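Cryptochrome DASH, chloroplastic/mitochondrial (Arabidopsis thaliana, PDB 2J4D) repairs cyclobutane pyrimidine dimers in single-stranded DNA, binds DNA without sequence preference, carries FAD and a folate light antenna, and may act as a photoreceptor. Local coordinates at residues 199-202 with 203-207; 256-259 with 260-264. All coordinates share one frame; numbering follows the deposited sequence.

Both contacts are local, one at the C-terminal end of a helix, the other within one, yet they differ in setting. Contact 1 is the surface end of helix 194-204, where main-chain bonds and a water do most of the work and the one apolar side-chain touch is V201 on C205. Contact 2 lies within helix 252-265, largely buried, where an arginine–glutamate salt bridge and aromatic rings add side-chain chemistry to the regular backbone bonds; Y262 comes within about 6 Å of the bound FAD, nearest atoms. The two do not touch: their centres are about 26 Å apart, and contact 1 comes first along the chain.

Contact 1: 199-202 with 203-207; sequences KSVE and AKCSI
The carbonyl of K199 takes the first bond across this contact, a weak one from A203 N at 3.0 Å, and the methyl of A203 lies close beside the same oxygen. One residue on, S200 O is shared: K204 N donates to it at 2.8 Å, while A203 N adds a weak second bond. CB and CG of K204 lie alongside this oxygen too, each 3.5 Å from S200 O. The serine hydroxyl turns back up the helix to Q196 O. This is the C-terminal end of helix 194-204, in the DNA photolyase family region, and C205 is where the chain gives up helical backbone angles. V201 supplies the last of the backbone bonds here, its O accepting from C205 N at 2.8 Å. C205 SG, set anti to its own carbonyl carbon (chi1 -54°), sits near the valine, 4.1 Å from V201 CB; L183 and P184 pack on V201 and C205 respectively. At E202 the main chain uses a water, which donates to E202 O at 2.7 Å and to C205 O at 2.9 Å, bridging two carbonyls across the turn. The carboxylate of E202 works outside the contact, in a salt bridge with R198 and a hydrogen bond to Y320 OH.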
loop_
_atom_site.group_PDB
_atom_site.type_symbol
_atom_site.label_atom_id
_atom_site.label_comp_id
_atom_site.label_asym_id
_atom_site.label_seq_id
_atom_site.Cartn_x
_atom_site.Cartn_y
_atom_site.Cartn_z
ATOM N N LYS A 199 3.572 17.472 14.727
ATOM C CA LYS A 199 4.119 18.035 15.956
ATOM C C LYS A 199 3.361 17.528 17.173
ATOM O O LYS A 199 3.966 17.246 18.208
ATOM C CB LYS A 199 4.074 19.567 15.926
ATOM C CG LYS A 199 4.994 20.196 14.897
ATOM C CD LYS A 199 5.106 21.701 15.113
ATOM C CE LYS A 199 5.881 22.374 13.985
ATOM N NZ LYS A 199 7.249 21.811 13.798
ATOM N N SER A 200 2.043 17.391 17.040
ATOM C CA SER A 200 1.215 16.926 18.150
ATOM C C SER A 200 1.447 15.482 18.554
ATOM O O SER A 200 1.624 15.192 19.737
ATOM C CB SER A 200 -0.271 17.117 17.836
ATOM O OG SER A 200 -0.553 18.482 17.621
ATOM N N VAL A 201 1.433 14.563 17.594
ATOM C CA VAL A 201 1.647 13.171 17.957
ATOM C C VAL A 201 3.063 12.945 18.466
ATOM O O VAL A 201 3.264 12.182 19.409
ATOM C CB VAL A 201 1.343 12.200 16.784
ATOM C CG1 VAL A 201 -0.127 12.323 16.394
ATOM C CG2 VAL A 201 2.244 12.497 15.593
ATOM N N GLU A 202 4.044 13.618 17.865
ATOM C CA GLU A 202 5.431 13.448 18.296
ATOM C C GLU A 202 5.662 14.015 19.685
ATOM O O GLU A 202 6.521 13.546 20.425
ATOM C CB GLU A 202 6.394 14.107 17.301
ATOM C CG GLU A 202 6.437 13.407 15.952
ATOM C CD GLU A 202 7.615 13.829 15.100
ATOM O OE1 GLU A 202 7.718 15.024 14.762
ATOM O OE2 GLU A 202 8.441 12.954 14.767
ATOM N N ALA A 203 4.883 15.023 20.050
ATOM C CA ALA A 203 5.041 15.625 21.362
ATOM C C ALA A 203 4.191 14.956 22.438
ATOM O O ALA A 203 4.593 14.894 23.605
ATOM C CB ALA A 203 4.708 17.108 21.293
ATOM N N LYS A 204 3.033 14.428 22.055
ATOM C CA LYS A 204 2.153 13.838 23.052
ATOM C C LYS A 204 1.873 12.344 22.970
ATOM O O LYS A 204 1.136 11.810 23.800
ATOM C CB LYS A 204 0.822 14.586 23.041
ATOM C CG LYS A 204 0.965 16.093 23.093
ATOM C CD LYS A 204 -0.400 16.743 23.137
ATOM C CE LYS A 204 -0.340 18.213 22.782
ATOM N NZ LYS A 204 -1.711 18.802 22.788
ATOM N N CYS A 205 2.448 11.661 21.991
ATOM C CA CYS A 205 2.193 10.230 21.860
ATOM C C CYS A 205 3.441 9.388 21.815
ATOM O O CYS A 205 4.533 9.875 21.518
ATOM C CB CYS A 205 1.411 9.929 20.582
ATOM S SG CYS A 205 -0.104 10.831 20.390
ATOM N N SER A 206 3.250 8.106 22.096
ATOM C CA SER A 206 4.316 7.121 22.045
ATOM C C SER A 206 3.880 6.099 21.002
ATOM O O SER A 206 2.683 5.943 20.733
ATOM C CB SER A 206 4.480 6.412 23.394
ATOM O OG SER A 206 5.063 7.266 24.357
ATOM N N ILE A 207 4.849 5.416 20.409
ATOM C CA ILE A 207 4.560 4.382 19.427
ATOM C C ILE A 207 4.584 3.077 20.217
ATOM O O ILE A 207 5.531 2.813 20.956
ATOM C CB ILE A 207 5.642 4.349 18.323
ATOM C CG1 ILE A 207 5.581 5.641 17.501
ATOM C CG2 ILE A 207 5.431 3.139 17.413
ATOM C CD1 ILE A 207 6.676 5.755 16.456
HETATM O O HOH W 1 5.983 12.138 22.619
#

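Contact 2: 256-259 with 260-264; sequences VGRV and FEYFW
R258 leaves the backbone with CG anti to N (chi1 176°) and then bends (chi2 55°), carrying its guanidinium along the helix to E261, whose chain, CG anti to N (chi1 -179°) and extended beyond it, meets it. The pair is an i to i+3 salt bridge within helix 252-265. R258 NH1 donates to E261 OE1 at 2.8 Å, the oxygen lying in the guanidinium plane and met on its anti side, with NH1 tilted somewhat out of the carboxylate plane and the flat groups almost perpendicular. Y262 CB sits over one face of the guanidinium, displaced toward its rim, and Y262 CD1 is 3.5 Å from R258 NH2. R258 NE reaches O of T286, which by similarity binds FAD, and E261 OE2 takes A9 N. A leucine in place of R258 would probably leave E261 OE1 without this charged mate and T286 O without its bond from NE. The backbone keeps i to i+4 bonds, such as Y262 N to R258 O at 2.9 Å, despite a wider pi-type turn over 260-264. On an apolar flank V259 and F263 lean in a common direction, V259 CG1 over a face of the F263 ring, 4.0 Å from F263 CD2.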
loop_
_atom_site.group_PDB
_atom_site.type_symbol
_atom_site.label_atom_id
_atom_site.label_comp_id
_atom_site.label_asym_id
_atom_site.label_seq_id
_atom_site.Cartn_x
_atom_site.Cartn_y
_atom_site.Cartn_z
ATOM N N VAL A 256 9.770 -8.455 4.819
ATOM C CA VAL A 256 10.754 -8.282 5.879
ATOM C C VAL A 256 12.147 -8.423 5.269
ATOM O O VAL A 256 13.124 -7.895 5.794
ATOM C CB VAL A 256 10.552 -9.291 7.040
ATOM C CG1 VAL A 256 9.129 -9.145 7.598
ATOM C CG2 VAL A 256 10.814 -10.699 6.576
ATOM N N GLY A 257 12.225 -9.117 4.137
ATOM C CA GLY A 257 13.499 -9.265 3.458
ATOM C C GLY A 257 13.965 -7.912 2.939
ATOM O O GLY A 257 15.161 -7.612 2.966
ATOM N N ARG A 258 13.023 -7.090 2.469
ATOM C CA ARG A 258 13.366 -5.760 1.956
ATOM C C ARG A 258 13.760 -4.818 3.090
ATOM O O ARG A 258 14.637 -3.967 2.916
ATOM C CB ARG A 258 12.199 -5.174 1.143
ATOM C CG ARG A 258 12.414 -3.737 0.644
ATOM C CD ARG A 258 13.701 -3.569 -0.188
ATOM N NE ARG A 258 13.910 -2.162 -0.520
ATOM C CZ ARG A 258 14.917 -1.687 -1.249
ATOM N NH1 ARG A 258 15.841 -2.506 -1.743
ATOM N NH2 ARG A 258 14.996 -0.382 -1.486
ATOM N N VAL A 259 13.109 -4.954 4.247
ATOM C CA VAL A 259 13.463 -4.115 5.389
ATOM C C VAL A 259 14.913 -4.471 5.756
ATOM O O VAL A 259 15.750 -3.596 5.980
ATOM C CB VAL A 259 12.531 -4.368 6.606
ATOM C CG1 VAL A 259 13.070 -3.656 7.829
ATOM C CG2 VAL A 259 11.134 -3.824 6.308
ATOM N N PHE A 260 15.207 -5.764 5.797
ATOM C CA PHE A 260 16.562 -6.212 6.102
ATOM C C PHE A 260 17.544 -5.697 5.044
ATOM O O PHE A 260 18.606 -5.159 5.358
ATOM C CB PHE A 260 16.599 -7.741 6.128
ATOM C CG PHE A 260 17.981 -8.315 6.140
ATOM C CD1 PHE A 260 18.752 -8.293 7.298
ATOM C CD2 PHE A 260 18.522 -8.861 4.978
ATOM C CE1 PHE A 260 20.044 -8.805 7.300
ATOM C CE2 PHE A 260 19.820 -9.379 4.969
ATOM C CZ PHE A 260 20.580 -9.351 6.132
ATOM N N GLU A 261 17.172 -5.856 3.782
ATOM C CA GLU A 261 18.027 -5.442 2.676
ATOM C C GLU A 261 18.383 -3.954 2.657
ATOM O O GLU A 261 19.554 -3.580 2.527
ATOM C CB GLU A 261 17.363 -5.825 1.355
ATOM C CG GLU A 261 18.169 -5.463 0.127
ATOM C CD GLU A 261 17.479 -5.895 -1.148
ATOM O OE1 GLU A 261 16.533 -5.203 -1.588
ATOM O OE2 GLU A 261 17.870 -6.944 -1.698
ATOM N N TYR A 262 17.368 -3.109 2.795
ATOM C CA TYR A 262 17.561 -1.667 2.760
ATOM C C TYR A 262 18.260 -1.130 4.006
ATOM O O TYR A 262 19.199 -0.339 3.911
ATOM C CB TYR A 262 16.210 -0.966 2.588
ATOM C CG TYR A 262 16.343 0.514 2.314
ATOM C CD1 TYR A 262 16.846 0.971 1.097
ATOM C CD2 TYR A 262 16.016 1.456 3.290
ATOM C CE1 TYR A 262 17.030 2.337 0.859
ATOM C CE2 TYR A 262 16.196 2.823 3.062
ATOM C CZ TYR A 262 16.707 3.251 1.844
ATOM O OH TYR A 262 16.917 4.592 1.626
ATOM N N PHE A 263 17.801 -1.564 5.172
ATOM C CA PHE A 263 18.374 -1.117 6.433
ATOM C C PHE A 263 19.746 -1.692 6.748
ATOM O O PHE A 263 20.715 -0.959 6.956
ATOM C CB PHE A 263 17.463 -1.497 7.614
ATOM C CG PHE A 263 16.258 -0.618 7.782
ATOM C CD1 PHE A 263 15.875 0.276 6.787
ATOM C CD2 PHE A 263 15.486 -0.710 8.933
ATOM C CE1 PHE A 263 14.734 1.069 6.935
ATOM C CE2 PHE A 263 14.340 0.077 9.096
ATOM C CZ PHE A 263 13.964 0.966 8.095
ATOM N N TRP A 264 19.811 -3.018 6.782
ATOM C CA TRP A 264 21.017 -3.704 7.198
ATOM C C TRP A 264 22.039 -4.149 6.168
ATOM O O TRP A 264 23.193 -3.725 6.225
ATOM C CB TRP A 264 20.605 -4.883 8.079
ATOM C CG TRP A 264 19.686 -4.464 9.211
ATOM C CD1 TRP A 264 18.313 -4.537 9.238
ATOM C CD2 TRP A 264 20.077 -3.855 10.449
ATOM N NE1 TRP A 264 17.833 -4.009 10.417
ATOM C CE2 TRP A 264 18.893 -3.583 11.178
ATOM C CE3 TRP A 264 21.317 -3.509 11.013
ATOM C CZ2 TRP A 264 18.912 -2.982 12.447
ATOM C CZ3 TRP A 264 21.336 -2.910 12.281
ATOM C CH2 TRP A 264 20.141 -2.655 12.979
#